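CalS13 (Micromonospora echinospora, PDB 4ZAS) probably transfers an amino group onto a dTDP-linked keto sugar, as a pyridoxal 5'-phosphate-dependent aminotransferase of the DegT/DnrJ/EryC1 family. Local coordinates at residues 53-58 with 270-275; 113-118 with 354-359; 200-205 with 318-323; 339-344 with 397-402. All blocks are in the same frame, centred on the assembly; numbering follows the deposited sequence.

Interaction 1 of 4, residues 53-58 with 270-275; sequences RLEHGP and RFILNE
Glu55 and Arg270 form a salt bridge, with OE1 of Glu55 2.9 Å from NH1 of Arg270. NH2 of the same guanidinium also faces the carboxylate, but every individual N-H bond here is bent and weak, and the two flat groups are turned 49° from each other. Arg270 has a stronger partner across the dimer interface: its NH2 bonds to the pyridoxal-phosphate-lysine of the second subunit. The glutamate carboxylate likewise has weak bonds to Ser228 and Ala220 of that subunit, so the ion pair lies in the subunit interface. The backbone makes a firmer link, N of Glu275 donating to O of Leu54 at 2.8 Å with an almost straight N-H (171°).

Glu275 bends at chi2 (-72°) and lays its carboxylate against Gly57, CD lying 3.3 Å from Gly57 CA. The two carboxylate oxygens accept from the backbone N atoms of Thr59 and Val60, one each, at the start of helix 58-71. Farther out, CD1 of Ile272 sits over one face of the His56 imidazole in a CH-pi contact, 3.9 Å from the ring centroid, and the same methyl is 3.6 Å from OE1 of Glu55. CB of Asn274 rests 3.3 Å from Leu54 O, while its OD1 caps Gly277 N as the N-cap of helix 275-305. The loop 53-58 carries Arg53, Leu54 and Glu55 of the dTDP site, and the arrangement is consistent with a pyridoxal-phosphate aminotransferase of this family, with nucleotide-sugar and cofactor sites between subunits.

Interaction 2 of 4, residues 113-118 with 354-359; sequences PLTFEG and RRNDAH. With T46 (dTDP-4-keto-6-deoxyglucose), chain H.
Glu117 folds back at chi2 (86°), which turns its carboxylate toward His359, and Asn356, with CG anti to its own carbonyl carbon (chi1 -64°), points toward the loop 113-118. OE2 of Glu117 then accepts the N-H of His359 NE2 at 2.7 Å through its anti lone pair, lying at the edge of the imidazole in the ring plane. The same oxygen bonds to Tyr262 OH of the second subunit, so two partners fix it. The Asn356 amide stands nearly parallel to the Glu117 carboxylate, their planes 16° apart. Its ND2 donates to Thr115 O (3.2 Å) and Arg354 O, both weakly, while OD1 is held by Asn120 ND2. Backbone N of Asn356 makes an almost straight bond to Pro113 O, 2.8 Å long. The CB of Phe116 points away from segment 354-359, and its ring carries O4 of the bound dTDP-4-keto-6-deoxyglucose over its centre, 3.0 Å from CG. Pro113 CB packs 3.7 Å from Asp357 OD1. The loop 113-118 joins strand 108-111 to helix 121-125, while Leu372 of helix 370-375 and Trp132 of strand 129-132 both pack on Pro113 and Asp357.

Interaction 3 of 4, residues 200-205 with 318-323; sequences ATYRGA and ADDREP
Asp320 holds CG between its backbone N and carbonyl carbon (chi1 68°), which presents its carboxylate to two arginines, one at each oxygen. From the other segment, Arg203 puts NE 3.1 Å and NH2 3.2 Å from Asp320 OD2, both on the anti side of that oxygen, which lies near the guanidinium plane. Carboxylate and guanidinium planes stand 86° apart. Arg321, its own neighbour, brings NE and NH2 to OD1 from the syn side, so four N-H groups hold the one acid. A leucine here would probably leave both guanidinium groups without their shared acceptor and set Arg203 free to swing out.

Tyr202 stands beside Arg321, both side chains pointing the same way. CE1 of the ring lies over the rim of the Arg321 guanidinium, 4.0 Å from CZ, with the planes at 84°, and Arg203 CG lies over one face of the tyrosine ring, toward its rim. The phenol oxygen is anchored on Asn171 N, where helix 170-180 begins.

Backbone pairing positions these side chains. Thr201 and Glu322 are a hydrogen-bonded antiparallel pair, Glu322 N reaching Thr201 O at 2.9 Å and Thr201 N returning to Glu322 O at 3.1 Å; Thr201 CG2 packs 3.4 Å from Glu322 CB. Tyr202 and Arg321 follow as the non-hydrogen-bonded pair, and Arg203 N closes the ladder on Asp320 O at 2.8 Å. The type I' turn from Tyr202 to Ala205 joins strands 201-202 and 205-206 in a classic two-residue beta-hairpin, with 321-322 completing a small three-stranded antiparallel sheet.

Interaction 4 of 4, residues 339-344 with 397-402; sequences MRRLLD and VETIKS
Among the polar contacts, Arg341 takes hold of Ser402 side-on: NE and NH2 both donate to OG, at 3.2 and 3.0 Å, with the hydroxyl oxygen near the guanidinium plane. CG of Arg341 stands opposite its backbone N (chi1 -179°) and the chain bends at chi2, which carries the charged end across to the C-terminal end of helix 390-401. OG of Ser402 donates to Thr399 O at 2.6 Å, in the carbonyl plane, so the hydroxyl is fixed by two incoming N-H groups and one outgoing bond.

The apolar contacts centre on Leu342. Its CD1 meets Thr399 CG2 at 3.6 Å and Ile400 CG1 at 4.1 Å, while CD2 also touches Ile400. The Thr399 hydroxyl plays no part in this packing, being bonded to His395 O one turn back. Cutting Leu342 down to a glycine would probably strip Thr399 CG2 and Ile400 CG1 of their main cover from this helix and open a gap between the two.

The helix segments run at 134° to each other, their axes 9.9 Å apart at closest approach. Met339 and Ile400 touch strand 379-382, while Val397 packs on helix 275-305.

Along the chain, interactions 1 and 2 interlock, their segments alternating, and interaction 3 is nested inside the loop that interaction 2 closes. Interaction 4 comes after 1 and 3, but its first segment precedes the last segment of interaction 2. None touches another: centres of 1 and 4 are 45 Å apart, on opposite sides of the chain's centre, while those of 2 and 3 are 26 Å apart. Interactions 1 and 2 both meet the second subunit, and the sugar nucleotide beside Phe116 is hydrogen-bonded by Leu54 and Glu55 of that partner, so interaction 2 of one subunit and interaction 1 of the other share one ligand site. Helix 275-305 starts in interaction 1 and runs to interaction 4.

Interaction 1 of 4, residues 53-58 with 270-275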
# COMPACT_ATOMS: atom_id res chain seq x y z
N ARG A 53 6.16 -18.95 4.00
CA ARG A 53 4.99 -18.17 4.38
C ARG A 53 5.40 -16.72 4.50
O ARG A 53 5.91 -16.30 5.53
CB ARG A 53 4.48 -18.69 5.72
CG ARG A 53 3.24 -19.53 5.68
CD ARG A 53 2.05 -18.62 5.50
NE ARG A 53 0.87 -19.33 5.03
CZ ARG A 53 -0.22 -18.70 4.64
NH1 ARG A 53 -0.26 -17.37 4.70
NH2 ARG A 53 -1.28 -19.39 4.21
N LEU A 54 5.09 -15.92 3.48
CA LEU A 54 5.55 -14.53 3.47
C LEU A 54 4.42 -13.55 3.75
O LEU A 54 4.65 -12.45 4.28
CB LEU A 54 6.19 -14.18 2.13
CG LEU A 54 7.30 -15.08 1.61
CD1 LEU A 54 7.91 -14.43 0.40
CD2 LEU A 54 8.34 -15.34 2.66
N GLU A 55 3.19 -13.93 3.40
CA GLU A 55 2.05 -13.07 3.68
C GLU A 55 1.03 -13.91 4.46
O GLU A 55 1.11 -15.15 4.49
CB GLU A 55 1.48 -12.47 2.38
CG GLU A 55 2.59 -11.93 1.41
CD GLU A 55 2.10 -10.96 0.29
OE1 GLU A 55 1.51 -9.92 0.64
OE2 GLU A 55 2.32 -11.22 -0.93
N HIS A 56 0.14 -13.24 5.18
CA HIS A 56 -0.92 -13.90 5.97
C HIS A 56 -0.46 -14.97 7.00
O HIS A 56 -1.21 -15.89 7.30
CB HIS A 56 -1.95 -14.59 5.04
CG HIS A 56 -2.48 -13.72 3.95
ND1 HIS A 56 -2.16 -13.91 2.62
CD2 HIS A 56 -3.34 -12.67 3.98
CE1 HIS A 56 -2.78 -13.01 1.88
NE2 HIS A 56 -3.50 -12.24 2.68
N GLY A 57 0.73 -14.82 7.57
CA GLY A 57 1.26 -15.82 8.48
C GLY A 57 1.11 -15.42 9.93
O GLY A 57 0.61 -14.35 10.24
N PRO A 58 1.56 -16.29 10.84
CA PRO A 58 1.39 -16.08 12.29
C PRO A 58 2.31 -14.99 12.89
O PRO A 58 1.97 -14.44 13.93
CB PRO A 58 1.73 -17.45 12.88
CG PRO A 58 2.69 -18.04 11.89
CD PRO A 58 2.24 -17.56 10.54
N ARG A 270 -5.83 -3.62 -0.29
CA ARG A 270 -4.79 -4.63 -0.15
C ARG A 270 -3.67 -3.97 0.65
O ARG A 270 -2.70 -3.44 0.10
CB ARG A 270 -4.37 -5.12 -1.55
CG ARG A 270 -3.02 -5.79 -1.72
CD ARG A 270 -2.81 -7.01 -0.87
NE ARG A 270 -1.89 -7.92 -1.55
CZ ARG A 270 -0.66 -8.21 -1.16
NH1 ARG A 270 -0.15 -7.67 -0.06
NH2 ARG A 270 0.06 -9.06 -1.87
N PHE A 271 -3.86 -4.00 1.97
CA PHE A 271 -3.10 -3.19 2.91
C PHE A 271 -2.36 -4.03 3.95
O PHE A 271 -1.78 -3.49 4.87
CB PHE A 271 -4.04 -2.23 3.65
CG PHE A 271 -4.48 -1.03 2.85
CD1 PHE A 271 -3.81 -0.65 1.69
CD2 PHE A 271 -5.56 -0.26 3.27
CE1 PHE A 271 -4.23 0.47 0.96
CE2 PHE A 271 -5.98 0.85 2.54
CZ PHE A 271 -5.31 1.21 1.38
N ILE A 272 -2.34 -5.35 3.79
CA ILE A 272 -1.75 -6.21 4.81
C ILE A 272 -0.24 -5.96 4.98
O ILE A 272 0.45 -5.57 4.04
CB ILE A 272 -2.04 -7.68 4.49
CG1 ILE A 272 -1.52 -8.05 3.10
CG2 ILE A 272 -3.53 -7.94 4.53
CD1 ILE A 272 -1.32 -9.53 2.91
N LEU A 273 0.24 -6.17 6.20
CA LEU A 273 1.66 -6.13 6.53
C LEU A 273 2.20 -7.54 6.38
O LEU A 273 1.56 -8.47 6.85
CB LEU A 273 1.87 -5.63 7.97
CG LEU A 273 3.30 -5.58 8.51
CD1 LEU A 273 4.00 -4.34 8.00
CD2 LEU A 273 3.35 -5.63 10.04
N ASN A 274 3.38 -7.71 5.81
CA ASN A 274 3.83 -9.08 5.57
C ASN A 274 4.69 -9.62 6.70
O ASN A 274 5.03 -8.90 7.64
CB ASN A 274 4.55 -9.20 4.22
CG ASN A 274 5.88 -8.46 4.16
OD1 ASN A 274 6.50 -8.08 5.17
ND2 ASN A 274 6.36 -8.28 2.92
N GLU A 275 5.02 -10.91 6.61
CA GLU A 275 5.71 -11.59 7.70
C GLU A 275 7.07 -10.98 7.99
O GLU A 275 7.56 -11.05 9.12
CB GLU A 275 5.87 -13.07 7.37
CG GLU A 275 4.57 -13.82 7.37
CD GLU A 275 4.04 -13.99 8.76
OE1 GLU A 275 4.43 -14.97 9.42
OE2 GLU A 275 3.24 -13.14 9.20

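Interaction 2 of 4, residues 113-118 with 354-359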
# COMPACT_ATOMS: atom_id res chain seq x y z
N PRO A 113 -3.58 21.17 8.78
CA PRO A 113 -2.64 21.26 7.66
C PRO A 113 -1.18 21.18 8.09
O PRO A 113 -0.30 20.96 7.23
CB PRO A 113 -2.96 22.63 7.04
CG PRO A 113 -3.56 23.39 8.11
CD PRO A 113 -4.21 22.46 9.08
N LEU A 114 -0.92 21.32 9.39
CA LEU A 114 0.44 21.19 9.90
C LEU A 114 0.72 19.73 10.24
O LEU A 114 0.51 19.27 11.37
CB LEU A 114 0.65 22.09 11.13
CG LEU A 114 2.05 22.11 11.74
CD1 LEU A 114 3.05 22.28 10.65
CD2 LEU A 114 2.18 23.27 12.73
N THR A 115 1.21 19.02 9.24
CA THR A 115 1.40 17.59 9.35
C THR A 115 2.01 17.08 8.06
O THR A 115 2.17 17.85 7.11
CB THR A 115 0.05 16.85 9.64
OG1 THR A 115 0.27 15.45 9.84
CG2 THR A 115 -0.92 17.06 8.49
N PHE A 116 2.36 15.80 8.05
CA PHE A 116 2.79 15.13 6.82
C PHE A 116 1.60 14.98 5.88
O PHE A 116 0.48 14.72 6.35
CB PHE A 116 3.40 13.76 7.14
CG PHE A 116 3.91 13.02 5.94
CD1 PHE A 116 4.93 13.56 5.17
CD2 PHE A 116 3.40 11.77 5.60
CE1 PHE A 116 5.42 12.86 4.07
CE2 PHE A 116 3.87 11.08 4.51
CZ PHE A 116 4.90 11.62 3.75
N GLU A 117 1.83 15.12 4.58
CA GLU A 117 0.75 14.99 3.60
C GLU A 117 0.03 13.63 3.66
O GLU A 117 -1.15 13.54 3.34
CB GLU A 117 1.28 15.21 2.17
CG GLU A 117 1.62 16.66 1.82
CD GLU A 117 3.03 17.12 2.22
OE1 GLU A 117 3.77 16.38 2.91
OE2 GLU A 117 3.41 18.22 1.78
N GLY A 118 0.72 12.59 4.12
CA GLY A 118 0.09 11.28 4.26
C GLY A 118 -1.11 11.31 5.19
O GLY A 118 -1.99 10.45 5.14
N ARG A 354 5.65 20.99 4.39
CA ARG A 354 4.97 22.25 4.07
C ARG A 354 3.54 22.22 4.63
O ARG A 354 2.92 21.15 4.68
CB ARG A 354 4.95 22.48 2.57
CG ARG A 354 4.43 23.84 2.14
CD ARG A 354 4.26 23.88 0.65
NE ARG A 354 4.04 25.23 0.13
CZ ARG A 354 3.41 25.47 -1.01
NH1 ARG A 354 2.92 24.46 -1.73
NH2 ARG A 354 3.25 26.73 -1.43
N ARG A 355 3.04 23.38 5.06
CA ARG A 355 1.64 23.48 5.48
C ARG A 355 0.79 22.95 4.33
O ARG A 355 0.86 23.48 3.21
CB ARG A 355 1.26 24.93 5.86
CG ARG A 355 1.63 26.01 4.83
CD ARG A 355 1.33 27.41 5.36
NE ARG A 355 -0.08 27.58 5.70
CZ ARG A 355 -0.58 28.66 6.31
NH1 ARG A 355 0.22 29.66 6.67
NH2 ARG A 355 -1.88 28.74 6.58
N ASN A 356 0.03 21.89 4.57
CA ASN A 356 -0.60 21.18 3.44
C ASN A 356 -1.60 22.06 2.71
O ASN A 356 -1.87 21.86 1.53
CB ASN A 356 -1.31 19.89 3.89
CG ASN A 356 -0.37 18.84 4.46
OD1 ASN A 356 -0.81 17.77 4.88
ND2 ASN A 356 0.92 19.14 4.48
N ASP A 357 -2.15 23.05 3.41
CA ASP A 357 -3.18 23.89 2.84
C ASP A 357 -2.66 24.78 1.71
O ASP A 357 -3.45 25.38 0.98
CB ASP A 357 -3.85 24.74 3.92
CG ASP A 357 -2.91 25.74 4.55
OD1 ASP A 357 -1.77 25.35 4.89
OD2 ASP A 357 -3.32 26.91 4.69
N ALA A 358 -1.34 24.89 1.57
CA ALA A 358 -0.78 25.78 0.55
C ALA A 358 -0.57 25.07 -0.79
O ALA A 358 -0.29 25.70 -1.80
CB ALA A 358 0.55 26.38 1.03
N HIS A 359 -0.70 23.75 -0.78
CA HIS A 359 -0.53 22.97 -2.00
C HIS A 359 -1.59 23.26 -3.07
O HIS A 359 -2.77 23.43 -2.77
CB HIS A 359 -0.54 21.48 -1.66
CG HIS A 359 0.72 21.00 -1.01
ND1 HIS A 359 1.98 21.30 -1.50
CD2 HIS A 359 0.92 20.21 0.07
CE1 HIS A 359 2.89 20.72 -0.74
NE2 HIS A 359 2.28 20.05 0.22
C4 T46 H . 7.30 11.38 6.68
C5 T46 H . 8.23 12.57 7.08
C6 T46 H . 7.63 13.24 8.27
C21 T46 H . 17.59 7.29 6.71
O21 T46 H . 18.67 7.39 7.22
N31 T46 H . 17.00 5.98 6.21
C41 T46 H . 15.67 5.90 5.60
O41 T46 H . 15.27 4.85 5.24
C51 T46 H . 14.85 7.09 5.45
C5A T46 H . 13.44 6.96 4.80
C61 T46 H . 15.36 8.40 5.92
N11 T46 H . 16.69 8.50 6.53
C1, T46 H . 17.26 9.79 7.01
C2, T46 H . 17.57 10.55 5.94
C3, T46 H . 17.03 12.08 6.24
O3, T46 H . 18.17 12.85 6.73
O4, T46 H . 16.31 10.57 7.89
C4, T46 H . 16.13 12.01 7.15
C5, T46 H . 14.71 12.12 6.55
O5, T46 H . 14.64 11.24 5.41
P T46 H . 13.53 11.61 4.23
O1P T46 H . 14.25 12.21 3.03
O2P T46 H . 12.79 10.35 3.84
OPP T46 H . 12.45 12.70 4.91
P2 T46 H . 10.89 13.04 4.37
O4P T46 H . 10.51 14.48 4.69
O3P T46 H . 10.84 12.80 2.87
O1 T46 H . 9.79 12.03 5.05
C1 T46 H . 10.11 11.35 6.21
C2 T46 H . 9.38 10.05 6.08
O2 T46 H . 9.95 9.31 4.95
C3 T46 H . 7.96 10.35 5.78
O3 T46 H . 7.18 9.13 5.78
O4 T46 H . 6.18 11.33 7.03
O5 T46 H . 9.61 12.15 7.34

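Interaction 3 of 4, residues 200-205 with 318-323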
# COMPACT_ATOMS: atom_id res chain seq x y z
N ALA A 200 4.05 7.61 23.29
CA ALA A 200 3.43 8.78 23.90
C ALA A 200 2.32 8.32 24.83
O ALA A 200 1.67 7.30 24.59
CB ALA A 200 2.90 9.73 22.84
N THR A 201 2.14 9.06 25.91
CA THR A 201 1.16 8.72 26.92
C THR A 201 0.29 9.95 27.19
O THR A 201 0.77 11.08 27.10
CB THR A 201 1.85 8.19 28.19
OG1 THR A 201 1.32 6.90 28.50
CG2 THR A 201 1.69 9.11 29.39
N TYR A 202 -1.00 9.75 27.43
CA TYR A 202 -1.91 10.85 27.73
C TYR A 202 -2.82 10.54 28.92
O TYR A 202 -3.53 9.55 28.94
CB TYR A 202 -2.74 11.23 26.51
CG TYR A 202 -3.79 12.27 26.81
CD1 TYR A 202 -3.45 13.59 27.06
CD2 TYR A 202 -5.13 11.93 26.85
CE1 TYR A 202 -4.42 14.54 27.33
CE2 TYR A 202 -6.11 12.87 27.12
CZ TYR A 202 -5.75 14.17 27.37
OH TYR A 202 -6.74 15.09 27.64
N ARG A 203 -2.77 11.41 29.91
CA ARG A 203 -3.51 11.21 31.14
C ARG A 203 -3.19 9.86 31.76
O ARG A 203 -4.03 9.23 32.37
CB ARG A 203 -5.01 11.32 30.85
CG ARG A 203 -5.42 12.72 30.45
CD ARG A 203 -6.26 13.25 31.53
NE ARG A 203 -5.79 14.51 32.07
CZ ARG A 203 -6.27 15.03 33.18
NH1 ARG A 203 -7.18 14.36 33.87
NH2 ARG A 203 -5.81 16.19 33.62
N GLY A 204 -1.93 9.44 31.64
CA GLY A 204 -1.48 8.23 32.29
C GLY A 204 -1.63 6.96 31.48
O GLY A 204 -1.14 5.92 31.87
N ALA A 205 -2.33 7.04 30.35
CA ALA A 205 -2.56 5.86 29.51
C ALA A 205 -2.03 6.08 28.10
O ALA A 205 -2.11 7.19 27.56
CB ALA A 205 -4.04 5.50 29.47
N ALA A 318 2.34 20.13 29.16
CA ALA A 318 1.37 19.85 30.19
C ALA A 318 1.82 18.68 31.06
O ALA A 318 2.45 17.74 30.58
CB ALA A 318 0.03 19.55 29.56
N ASP A 319 1.44 18.73 32.34
CA ASP A 319 1.83 17.73 33.33
C ASP A 319 1.11 16.42 33.12
O ASP A 319 1.56 15.36 33.57
CB ASP A 319 1.50 18.23 34.73
CG ASP A 319 2.32 19.42 35.14
OD1 ASP A 319 3.49 19.53 34.70
OD2 ASP A 319 1.79 20.26 35.90
N ASP A 320 -0.03 16.49 32.44
CA ASP A 320 -0.94 15.36 32.40
C ASP A 320 -0.72 14.51 31.16
O ASP A 320 -1.61 13.78 30.73
CB ASP A 320 -2.39 15.86 32.46
CG ASP A 320 -2.81 16.61 31.19
OD1 ASP A 320 -1.94 16.97 30.35
OD2 ASP A 320 -4.03 16.87 31.06
N ARG A 321 0.46 14.63 30.56
CA ARG A 321 0.80 13.81 29.40
C ARG A 321 2.30 13.68 29.30
O ARG A 321 3.03 14.51 29.80
CB ARG A 321 0.23 14.39 28.10
CG ARG A 321 0.93 15.63 27.59
CD ARG A 321 -0.00 16.43 26.70
NE ARG A 321 -1.10 16.96 27.51
CZ ARG A 321 -2.04 17.77 27.05
NH1 ARG A 321 -2.01 18.13 25.78
NH2 ARG A 321 -3.00 18.23 27.86
N GLU A 322 2.75 12.62 28.64
CA GLU A 322 4.16 12.33 28.49
C GLU A 322 4.53 12.18 27.02
O GLU A 322 4.36 11.12 26.44
CB GLU A 322 4.51 11.06 29.26
CG GLU A 322 5.74 11.18 30.11
CD GLU A 322 5.95 9.93 30.93
OE1 GLU A 322 5.04 9.06 30.93
OE2 GLU A 322 7.02 9.81 31.55
N PRO A 323 5.00 13.27 26.42
CA PRO A 323 5.32 13.34 24.99
C PRO A 323 6.42 12.38 24.57
O PRO A 323 7.23 11.96 25.40
CB PRO A 323 5.77 14.79 24.80
CG PRO A 323 5.15 15.52 25.92
CD PRO A 323 5.12 14.58 27.07

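Interaction 4 of 4, residues 339-344 with 397-402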
# COMPACT_ATOMS: atom_id res chain seq x y z
N MET A 339 18.72 27.77 10.69
CA MET A 339 19.00 26.46 10.11
C MET A 339 20.37 26.48 9.48
O MET A 339 21.11 25.51 9.57
CB MET A 339 17.93 26.08 9.08
CG MET A 339 16.52 26.19 9.62
SD MET A 339 15.26 25.49 8.56
CE MET A 339 15.05 26.84 7.39
N ARG A 340 20.70 27.60 8.85
CA ARG A 340 21.99 27.75 8.20
C ARG A 340 23.13 27.65 9.21
O ARG A 340 24.10 26.93 9.00
CB ARG A 340 22.06 29.09 7.48
CG ARG A 340 23.31 29.32 6.65
CD ARG A 340 23.57 28.16 5.70
NE ARG A 340 24.35 28.60 4.56
CZ ARG A 340 25.66 28.83 4.59
NH1 ARG A 340 26.34 28.62 5.71
NH2 ARG A 340 26.30 29.25 3.51
N ARG A 341 22.97 28.35 10.34
CA ARG A 341 23.98 28.36 11.40
C ARG A 341 24.21 26.96 11.96
O ARG A 341 25.36 26.53 12.08
CB ARG A 341 23.53 29.31 12.51
CG ARG A 341 24.47 29.47 13.70
CD ARG A 341 25.57 30.46 13.43
NE ARG A 341 26.21 30.84 14.70
CZ ARG A 341 27.23 31.70 14.81
NH1 ARG A 341 27.73 32.28 13.73
NH2 ARG A 341 27.72 31.98 16.01
N LEU A 342 23.13 26.25 12.27
CA LEU A 342 23.27 24.90 12.84
C LEU A 342 23.82 23.92 11.81
O LEU A 342 24.47 22.95 12.18
CB LEU A 342 21.94 24.39 13.38
CG LEU A 342 21.73 24.58 14.88
CD1 LEU A 342 21.60 26.04 15.20
CD2 LEU A 342 20.50 23.82 15.37
N LEU A 343 23.56 24.17 10.53
CA LEU A 343 24.08 23.29 9.49
C LEU A 343 25.61 23.38 9.44
O LEU A 343 26.28 22.37 9.29
CB LEU A 343 23.53 23.66 8.11
CG LEU A 343 23.89 22.68 7.00
CD1 LEU A 343 23.32 21.30 7.31
CD2 LEU A 343 23.49 23.18 5.62
N ASP A 344 26.14 24.58 9.64
CA ASP A 344 27.59 24.79 9.67
C ASP A 344 28.26 24.09 10.84
O ASP A 344 29.45 23.76 10.78
CB ASP A 344 27.90 26.28 9.75
CG ASP A 344 27.43 27.04 8.52
OD1 ASP A 344 27.00 26.41 7.53
OD2 ASP A 344 27.52 28.29 8.54
N VAL A 397 22.86 22.70 21.92
CA VAL A 397 22.60 23.77 22.85
C VAL A 397 23.63 24.88 22.71
O VAL A 397 23.28 26.06 22.64
CB VAL A 397 22.61 23.23 24.28
CG1 VAL A 397 22.65 24.35 25.30
CG2 VAL A 397 21.43 22.28 24.49
N GLU A 398 24.90 24.50 22.63
CA GLU A 398 25.99 25.47 22.57
C GLU A 398 25.89 26.30 21.30
O GLU A 398 26.09 27.52 21.31
CB GLU A 398 27.34 24.76 22.64
CG GLU A 398 28.48 25.49 23.35
CD GLU A 398 28.17 25.83 24.81
OE1 GLU A 398 27.34 25.12 25.44
OE2 GLU A 398 28.79 26.79 25.34
N THR A 399 25.55 25.64 20.20
CA THR A 399 25.42 26.29 18.90
C THR A 399 24.28 27.29 18.85
O THR A 399 24.46 28.41 18.38
CB THR A 399 25.19 25.25 17.79
OG1 THR A 399 26.31 24.37 17.72
CG2 THR A 399 24.98 25.95 16.43
N ILE A 400 23.12 26.89 19.37
CA ILE A 400 21.94 27.76 19.40
C ILE A 400 22.25 29.02 20.22
O ILE A 400 21.85 30.12 19.86
CB ILE A 400 20.69 27.00 19.95
CG1 ILE A 400 20.33 25.82 19.05
CG2 ILE A 400 19.50 27.93 20.09
CD1 ILE A 400 19.14 24.98 19.51
N LYS A 401 23.00 28.84 21.31
CA LYS A 401 23.40 29.95 22.19
C LYS A 401 24.44 30.91 21.56
O LYS A 401 24.63 32.03 22.04
CB LYS A 401 23.95 29.39 23.51
CG LYS A 401 22.86 28.96 24.51
CD LYS A 401 23.45 28.40 25.80
CE LYS A 401 22.37 28.00 26.80
NZ LYS A 401 22.94 27.31 27.99
N SER A 402 25.13 30.46 20.51
CA SER A 402 26.11 31.29 19.82
C SER A 402 25.42 32.32 18.93
O SER A 402 26.07 33.12 18.26
CB SER A 402 27.06 30.44 18.97
OG SER A 402 26.42 29.97 17.79